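Local coordinates for protein plu4264 (Photorhabdus luminescens subsp. laumondii, PDB 4MV2) that is of unknown function but binds a nickel ion within a cupin fold and is found as a two-subunit assembly, at residues I66-N70 with D71-P75; D108-S111 with T112-L116; M13-Y17 with D18-S22. One frame throughout, in Å; residues are numbered along the deposited sequence. Where two conformers were deposited one is given.

Interaction 1: I66-N70 with D71-P75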
loop_
_atom_site.group_PDB
_atom_site.type_symbol
_atom_site.label_atom_id
_atom_site.label_comp_id
_atom_site.label_asym_id
_atom_site.label_seq_id
_atom_site.Cartn_x
_atom_site.Cartn_y
_atom_site.Cartn_z
ATOM N N ILE A 66 -6.629 -4.268 -16.986
ATOM C CA ILE A 66 -7.250 -3.007 -17.363
ATOM C C ILE A 66 -8.059 -2.502 -16.185
ATOM O O ILE A 66 -8.894 -3.232 -15.677
ATOM C CB ILE A 66 -8.192 -3.201 -18.545
ATOM C CG1 ILE A 66 -7.405 -3.691 -19.752
ATOM C CG2 ILE A 66 -8.900 -1.907 -18.879
ATOM C CD1 ILE A 66 -8.309 -4.185 -20.864
ATOM N N ILE A 67 -7.829 -1.259 -15.778
ATOM C CA ILE A 67 -8.705 -0.642 -14.792
ATOM C C ILE A 67 -9.689 0.202 -15.592
ATOM O O ILE A 67 -9.294 1.154 -16.247
ATOM C CB ILE A 67 -7.978 0.223 -13.757
ATOM C CG1 ILE A 67 -6.710 -0.458 -13.229
ATOM C CG2 ILE A 67 -8.936 0.577 -12.648
ATOM C CD1 ILE A 67 -6.950 -1.744 -12.516
ATOM N N ARG A 68 -10.971 -0.145 -15.537
ATOM C CA ARG A 68 -11.999 0.623 -16.222
ATOM C C ARG A 68 -12.627 1.550 -15.208
ATOM O O ARG A 68 -13.192 1.098 -14.218
ATOM C CB ARG A 68 -13.049 -0.320 -16.804
ATOM C CG ARG A 68 -14.143 0.431 -17.581
ATOM C CD ARG A 68 -14.940 -0.465 -18.487
ATOM N NE ARG A 68 -14.111 -0.935 -19.595
ATOM C CZ ARG A 68 -14.464 -1.888 -20.449
ATOM N NH1 ARG A 68 -15.606 -2.542 -20.308
ATOM N NH2 ARG A 68 -13.636 -2.229 -21.425
ATOM N N ILE A 69 -12.512 2.846 -15.470
ATOM C CA ILE A 69 -13.017 3.886 -14.578
ATOM C C ILE A 69 -13.963 4.745 -15.404
ATOM O O ILE A 69 -13.544 5.432 -16.330
ATOM C CB ILE A 69 -11.868 4.738 -13.973
ATOM C CG1 ILE A 69 -10.884 3.837 -13.219
ATOM C CG2 ILE A 69 -12.428 5.841 -13.066
ATOM C CD1 ILE A 69 -9.660 4.556 -12.720
ATOM N N ASN A 70 -15.248 4.662 -15.081
ATOM C CA ASN A 70 -16.280 5.315 -15.872
ATOM C C ASN A 70 -16.055 5.067 -17.343
ATOM O O ASN A 70 -15.991 6.013 -18.154
ATOM C CB ASN A 70 -16.305 6.813 -15.610
ATOM C CG ASN A 70 -16.701 7.146 -14.188
ATOM O OD1 ASN A 70 -17.417 6.393 -13.528
ATOM N ND2 ASN A 70 -16.242 8.290 -13.710
ATOM N N ASP A 71 -15.955 3.816 -17.734
ATOM C CA ASP A 71 -15.798 3.566 -19.192
ATOM C C ASP A 71 -14.556 4.220 -19.925
ATOM O O ASP A 71 -14.546 4.362 -21.159
ATOM C CB ASP A 71 -17.087 3.955 -19.910
ATOM C CG ASP A 71 -18.284 3.156 -19.427
ATOM O OD1 ASP A 71 -18.186 1.901 -19.394
ATOM O OD2 ASP A 71 -19.302 3.794 -19.074
ATOM N N GLU A 72 -13.566 4.669 -19.149
ATOM C CA GLU A 72 -12.209 4.920 -19.650
ATOM C C GLU A 72 -11.367 3.721 -19.202
ATOM O O GLU A 72 -11.497 3.285 -18.066
ATOM C CB GLU A 72 -11.601 6.189 -19.036
ATOM C CG GLU A 72 -12.012 7.539 -19.647
ATOM C CD GLU A 72 -11.093 8.662 -19.183
ATOM O OE1 GLU A 72 -11.197 9.093 -18.012
ATOM O OE2 GLU A 72 -10.242 9.097 -19.987
ATOM N N ASP A 73 -10.516 3.200 -20.085
ATOM C CA ASP A 73 -9.664 2.059 -19.761
ATOM C C ASP A 73 -8.218 2.489 -19.514
ATOM O O ASP A 73 -7.627 3.213 -20.286
ATOM C CB ASP A 73 -9.713 1.050 -20.921
ATOM C CG ASP A 73 -11.006 0.276 -20.963
ATOM O OD1 ASP A 73 -11.794 0.346 -20.006
ATOM O OD2 ASP A 73 -11.259 -0.399 -21.975
ATOM N N PHE A 74 -7.653 1.981 -18.439
ATOM C CA PHE A 74 -6.268 2.253 -18.057
ATOM C C PHE A 74 -5.541 0.911 -17.965
ATOM O O PHE A 74 -5.710 0.197 -17.008
ATOM C CB PHE A 74 -6.227 2.945 -16.691
ATOM C CG PHE A 74 -6.839 4.320 -16.690
ATOM C CD1 PHE A 74 -8.206 4.489 -16.503
ATOM C CD2 PHE A 74 -6.057 5.440 -16.891
ATOM C CE1 PHE A 74 -8.780 5.765 -16.522
ATOM C CE2 PHE A 74 -6.631 6.707 -16.924
ATOM C CZ PHE A 74 -8.000 6.860 -16.741
ATOM N N PRO A 75 -4.715 0.561 -18.959
ATOM C CA PRO A 75 -3.853 -0.602 -18.767
ATOM C C PRO A 75 -2.834 -0.339 -17.684
ATOM O O PRO A 75 -2.232 0.728 -17.637
ATOM C CB PRO A 75 -3.178 -0.745 -20.140
ATOM C CG PRO A 75 -4.010 0.051 -21.061
ATOM C CD PRO A 75 -4.531 1.154 -20.291
HETATM O O HOH W 1 -12.377 7.940 -16.046
#
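Arg68 and Asp73 face each other across an antiparallel hairpin, their side chains running alongside one another on the sheet face that also carries Ile66. Arg68 grips the carboxylate side-on with two nitrogens, CG trans to the backbone N (chi1 -178°) and the chain bent at chi3 to bring NE across. NE of Arg68 donates to Asp73 OD1 at 2.7 Å, almost straight (174°), while NH2 of Arg68 reaches Asp73 OD2 at 3.0 Å. Both oxygens use their syn lone pairs, and the two bonds keep the carboxylate edge to edge with the guanidinium, the planes only 12° apart. CG2 of Ile66 packs against CB of Asp73 at 3.7 Å, flanking the salt bridge with apolar surface. Asp71, at the turn, has OD1 4.1 Å from CD of Arg68; its charge does not touch the guanidinium but may still favour it.

Phe74 lies on the other face with Ile67 and Ile69. Its CD1 brings the ring edge to Ile67 O at 3.5 Å, in the ring plane, and CD1 of Ile69 meets Phe74 CD1 at 4.1 Å, the side chains crossing roughly at a right angle. Ile4 and Ile5 of the second subunit pack on Ile69 and Phe74. A water donates to both Ile69 O and Glu72 OE1, and Asn70 OD1 is taken up by Glu89 N. Paired backbone bonds link Ile67 with Phe74 and Ile69 with Glu72, and Asn70 and Asp71 fill the centre of a type I' turn: a two-residue beta hairpin whose second strand is outermost, within this chain, in the smaller sheet of the cupin fold.

Interaction 2: D108-S111 with T112-L116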
loop_
_atom_site.group_PDB
_atom_site.type_symbol
_atom_site.label_atom_id
_atom_site.label_comp_id
_atom_site.label_asym_id
_atom_site.label_seq_id
_atom_site.Cartn_x
_atom_site.Cartn_y
_atom_site.Cartn_z
ATOM N N ASP A 108 -11.604 8.218 4.207
ATOM C CA ASP A 108 -12.572 9.300 4.139
ATOM C C ASP A 108 -12.503 10.086 5.417
ATOM O O ASP A 108 -11.669 9.868 6.270
ATOM C CB ASP A 108 -13.974 8.785 3.791
ATOM C CG ASP A 108 -14.596 7.875 4.843
ATOM O OD1 ASP A 108 -13.975 7.479 5.824
ATOM O OD2 ASP A 108 -15.803 7.568 4.661
ATOM N N LYS A 109 -13.386 11.067 5.515
ATOM C CA LYS A 109 -13.458 11.896 6.740
ATOM C C LYS A 109 -13.704 11.042 7.955
ATOM O O LYS A 109 -13.027 11.215 8.983
ATOM C CB LYS A 109 -14.575 12.921 6.602
ATOM C CG LYS A 109 -14.222 14.041 5.645
ATOM C CD LYS A 109 -15.393 15.005 5.412
ATOM C CE LYS A 109 -16.482 14.386 4.537
ATOM N NZ LYS A 109 -17.702 15.245 4.512
ATOM N N GLU A 110 -14.642 10.108 7.854
ATOM C CA GLU A 110 -14.963 9.226 8.978
ATOM C C GLU A 110 -13.736 8.430 9.441
ATOM O O GLU A 110 -13.431 8.364 10.625
ATOM C CB GLU A 110 -16.099 8.254 8.611
ATOM C CG GLU A 110 -16.429 7.215 9.699
ATOM C CD GLU A 110 -17.569 6.253 9.305
ATOM O OE1 GLU A 110 -17.446 5.516 8.300
ATOM O OE2 GLU A 110 -18.590 6.234 10.019
ATOM N N SER A 111 -13.038 7.792 8.512
ATOM C CA SER A 111 -11.929 6.928 8.899
ATOM C C SER A 111 -10.796 7.738 9.537
ATOM O O SER A 111 -10.141 7.282 10.453
ATOM C CB SER A 111 -11.443 6.090 7.712
ATOM O OG SER A 111 -10.831 6.863 6.693
ATOM N N THR A 112 -10.573 8.930 9.028
ATOM C CA THR A 112 -9.527 9.785 9.544
ATOM C C THR A 112 -9.858 10.298 10.948
ATOM O O THR A 112 -9.046 10.230 11.855
ATOM C CB THR A 112 -9.249 10.932 8.567
ATOM O OG1 THR A 112 -10.493 11.499 8.132
ATOM C CG2 THR A 112 -8.483 10.430 7.353
ATOM N N LEU A 113 -11.081 10.776 11.116
ATOM C CA LEU A 113 -11.530 11.257 12.424
ATOM C C LEU A 113 -11.514 10.116 13.411
ATOM O O LEU A 113 -11.147 10.305 14.553
ATOM C CB LEU A 113 -12.927 11.853 12.311
ATOM C CG LEU A 113 -12.960 13.237 11.680
ATOM C CD1 LEU A 113 -14.397 13.618 11.377
ATOM C CD2 LEU A 113 -12.307 14.262 12.606
ATOM N N ASN A 114 -11.844 8.905 12.974
ATOM C CA ASN A 114 -11.879 7.797 13.919
ATOM C C ASN A 114 -10.471 7.463 14.391
ATOM O O ASN A 114 -10.275 7.129 15.562
ATOM C CB ASN A 114 -12.561 6.578 13.292
ATOM C CG ASN A 114 -14.087 6.765 13.145
ATOM O OD1 ASN A 114 -14.706 7.708 13.704
ATOM N ND2 ASN A 114 -14.691 5.855 12.386
ATOM N N PHE A 115 -9.491 7.542 13.487
ATOM C CA PHE A 115 -8.090 7.393 13.881
ATOM C C PHE A 115 -7.702 8.390 14.988
ATOM O O PHE A 115 -7.122 8.028 15.994
ATOM C CB PHE A 115 -7.156 7.536 12.648
ATOM C CG PHE A 115 -5.721 7.759 13.006
ATOM C CD1 PHE A 115 -4.924 6.701 13.422
ATOM C CD2 PHE A 115 -5.153 9.024 12.955
ATOM C CE1 PHE A 115 -3.617 6.920 13.763
ATOM C CE2 PHE A 115 -3.862 9.245 13.317
ATOM C CZ PHE A 115 -3.088 8.199 13.710
ATOM N N LEU A 116 -8.059 9.653 14.786
ATOM C CA LEU A 116 -7.748 10.700 15.772
ATOM C C LEU A 116 -8.479 10.471 17.086
ATOM O O LEU A 116 -7.898 10.627 18.148
ATOM C CB LEU A 116 -8.081 12.051 15.184
ATOM C CG LEU A 116 -7.224 12.472 13.985
ATOM C CD1 LEU A 116 -7.768 13.708 13.273
ATOM C CD2 LEU A 116 -5.776 12.713 14.362
#
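Thr112 turns its hydroxyl back along the helix to the carbonyls of Asp108 and Lys109, with OG1 2.7 Å from Asp108 O and equally 2.7 Å from Lys109 O. The torsion that sets OG1 between the backbone N and the carbonyl carbon (chi1 46°) places it there, while CG2 rests 3.4 Å from Asp108 O. Asp108 O is also bonded by the Thr112 amide.

Glu110 and Asn114, four residues apart, lie aslant to each other, carboxylate and amide planes 36° apart; CG of Glu110 approaches Asn114 ND2 at 3.5 Å without a bond between the polar ends. CG of Leu113 lies 3.4 Å from Lys109 O. Asp108 is the N-cap: its OD1 accepts from Ser111 N at 2.9 Å, met nearly head-on, and Ser111 OG accepts in return from Asp108 N at 2.9 Å, completing a capping box. Ser111 OG also bonds Pro33 O, and Phe115 meets Trp107 of the second subunit edge-to-face. Chemically, the cap satisfies an amide of the first turn that lacks a helical carbonyl partner, and the Asp108 carboxylate is probably stabilised by the positive end of the helix dipole.

Interaction 3: M13-Y17 with D18-S22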
loop_
_atom_site.group_PDB
_atom_site.type_symbol
_atom_site.label_atom_id
_atom_site.label_comp_id
_atom_site.label_asym_id
_atom_site.label_seq_id
_atom_site.Cartn_x
_atom_site.Cartn_y
_atom_site.Cartn_z
HETATM N N MSE A 13 -7.698 -15.975 2.026
HETATM C CA MSE A 13 -8.332 -14.817 1.383
HETATM C C MSE A 13 -9.846 -15.045 1.319
HETATM O O MSE A 13 -10.326 -16.163 1.195
HETATM C CB MSE A 13 -7.775 -14.618 -0.011
HETATM C CG MSE A 13 -6.305 -14.125 0.038
HETATM SE SE MSE A 13 -5.583 -13.884 -1.699
HETATM C CE MSE A 13 -4.816 -12.149 -1.447
ATOM N N VAL A 14 -10.583 -13.953 1.417
ATOM C CA VAL A 14 -12.019 -13.963 1.337
ATOM C C VAL A 14 -12.400 -13.434 -0.036
ATOM O O VAL A 14 -11.942 -12.376 -0.469
ATOM C CB VAL A 14 -12.640 -13.098 2.438
ATOM C CG1 VAL A 14 -14.131 -12.898 2.204
ATOM C CG2 VAL A 14 -12.366 -13.701 3.799
ATOM N N HIS A 15 -13.236 -14.191 -0.723
ATOM C CA HIS A 15 -13.717 -13.800 -2.040
ATOM C C HIS A 15 -14.836 -12.795 -1.895
ATOM O O HIS A 15 -15.868 -13.087 -1.264
ATOM C CB HIS A 15 -14.227 -15.044 -2.795
ATOM C CG HIS A 15 -14.498 -14.788 -4.236
ATOM N ND1 HIS A 15 -13.512 -14.795 -5.197
ATOM C CD2 HIS A 15 -15.661 -14.545 -4.884
ATOM C CE1 HIS A 15 -14.050 -14.508 -6.365
ATOM N NE2 HIS A 15 -15.358 -14.380 -6.210
ATOM N N GLU A 16 -14.596 -11.588 -2.385
ATOM C CA GLU A 16 -15.579 -10.525 -2.354
ATOM C C GLU A 16 -15.317 -9.591 -3.522
ATOM O O GLU A 16 -14.198 -9.494 -4.010
ATOM C CB GLU A 16 -15.565 -9.794 -1.011
ATOM C CG GLU A 16 -14.239 -9.214 -0.638
ATOM C CD GLU A 16 -14.319 -8.358 0.621
ATOM O OE1 GLU A 16 -15.248 -7.540 0.727
ATOM O OE2 GLU A 16 -13.449 -8.483 1.507
ATOM N N TYR A 17 -16.363 -8.939 -4.009
ATOM C CA TYR A 17 -16.247 -8.092 -5.190
ATOM C C TYR A 17 -15.669 -8.864 -6.366
ATOM O O TYR A 17 -14.991 -8.289 -7.201
ATOM C CB TYR A 17 -15.416 -6.824 -4.884
ATOM C CG TYR A 17 -16.128 -5.917 -3.901
ATOM C CD1 TYR A 17 -17.103 -5.032 -4.328
ATOM C CD2 TYR A 17 -15.847 -5.969 -2.547
ATOM C CE1 TYR A 17 -17.775 -4.205 -3.432
ATOM C CE2 TYR A 17 -16.509 -5.142 -1.643
ATOM C CZ TYR A 17 -17.463 -4.265 -2.095
ATOM O OH TYR A 17 -18.138 -3.442 -1.212
ATOM N N ASP A 18 -15.950 -10.167 -6.393
ATOM C CA ASP A 18 -15.545 -11.056 -7.465
ATOM C C ASP A 18 -14.025 -11.151 -7.603
ATOM O O ASP A 18 -13.491 -11.483 -8.680
ATOM C CB ASP A 18 -16.203 -10.649 -8.786
ATOM C CG ASP A 18 -17.717 -10.751 -8.732
ATOM O OD1 ASP A 18 -18.267 -11.518 -7.917
ATOM O OD2 ASP A 18 -18.352 -10.051 -9.515
ATOM N N LEU A 19 -13.314 -10.881 -6.516
ATOM C CA LEU A 19 -11.876 -11.096 -6.452
ATOM C C LEU A 19 -11.527 -11.703 -5.100
ATOM O O LEU A 19 -12.400 -11.884 -4.272
ATOM C CB LEU A 19 -11.145 -9.781 -6.760
ATOM C CG LEU A 19 -11.392 -8.568 -5.864
ATOM C CD1 LEU A 19 -10.935 -8.729 -4.407
ATOM C CD2 LEU A 19 -10.717 -7.357 -6.502
ATOM N N ASP A 20 -10.265 -12.063 -4.921
ATOM C CA ASP A 20 -9.806 -12.656 -3.683
ATOM C C ASP A 20 -9.029 -11.611 -2.909
ATOM O O ASP A 20 -8.086 -10.996 -3.442
ATOM C CB ASP A 20 -8.927 -13.873 -3.973
ATOM C CG ASP A 20 -9.730 -15.037 -4.448
ATOM O OD1 ASP A 20 -10.934 -15.129 -4.072
ATOM O OD2 ASP A 20 -9.225 -15.836 -5.272
ATOM N N GLY A 21 -9.446 -11.357 -1.679
ATOM C CA GLY A 21 -8.851 -10.296 -0.888
ATOM C C GLY A 21 -8.342 -10.750 0.472
ATOM O O GLY A 21 -8.850 -11.676 1.091
ATOM N N SER A 22 -7.383 -9.985 0.960
ATOM C CA SER A 22 -6.885 -10.087 2.332
ATOM C C SER A 22 -6.921 -8.694 2.908
ATOM O O SER A 22 -6.064 -7.865 2.630
ATOM C CB SER A 22 -5.468 -10.663 2.367
ATOM O OG SER A 22 -4.977 -10.756 3.692
HETATM O O HOH W 2 -17.340 -14.080 -8.009
#
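Asp18 and His15 meet at the closed end of a two-residue beta hairpin whose type I' turn runs from Glu16 to Leu19. Its strands, 14-16 and 19-23, form the outer end of the larger sheet of the cupin fold within the chain. CA of Asp18 lies 3.6 Å from His15 NE2, and one water ties the two side chains together: it is 2.7 Å from His15 NE2, in the ring plane, and donates to Asp18 OD1. The ring of Tyr17, the preceding turn residue, meets that of His50, a nickel ligand, with the planes at about 65°.

Leu19 pairs with Glu16 through two backbone bonds. Its carbonyl oxygen also sits over a face of the His15 imidazole, and its CD1 comes within 3.4 Å of Glu16 O, while the side chain packs on Cys39 and Val41 of strand 35-41. Asp20 lies opposite His15 and accepts from it: ND1 of His15 donates to Asp20 OD1 at 2.8 Å. The oxygen lies within 4° of the ring plane, but the hydrogen bond reaches it from above the carboxylate plane. His15 attains this by carrying CG anti to its backbone N (chi1 -169°). The other oxygen, OD2, forms a salt bridge with Arg42, so both carboxylate oxygens are engaged.

Gly21 exchanges two backbone bonds with Val14, and its carbonyl oxygen stands 3.3 Å from CB of Met13, which is present as selenomethionine. That side chain runs on past Asp20, SE 4.0 Å from Asp20 CB, and ends with its methyl CE 4.1 Å from CB of Ser22.

Overall arrangement
All three contacts are local, and none touches another. Interactions 1 and 3 are hairpins closed by type I' turns, one in each sheet of the fold; their centres lie 20 Å apart and their nearest atoms about 9 Å. Interaction 2, the start of the C-terminal helix, is more remote, its centre 29 Å from interaction 1 and 25 Å from interaction 3. The nickel ion, bound by His50, His52, Glu56 and His90, is about 7 Å from the Tyr17 side chain, 9 Å from that of Ile67 and 12 Å from that of Asp108. Interactions 1 and 2 both touch the second subunit, whereas 13-22 meets no other chain of the assembly.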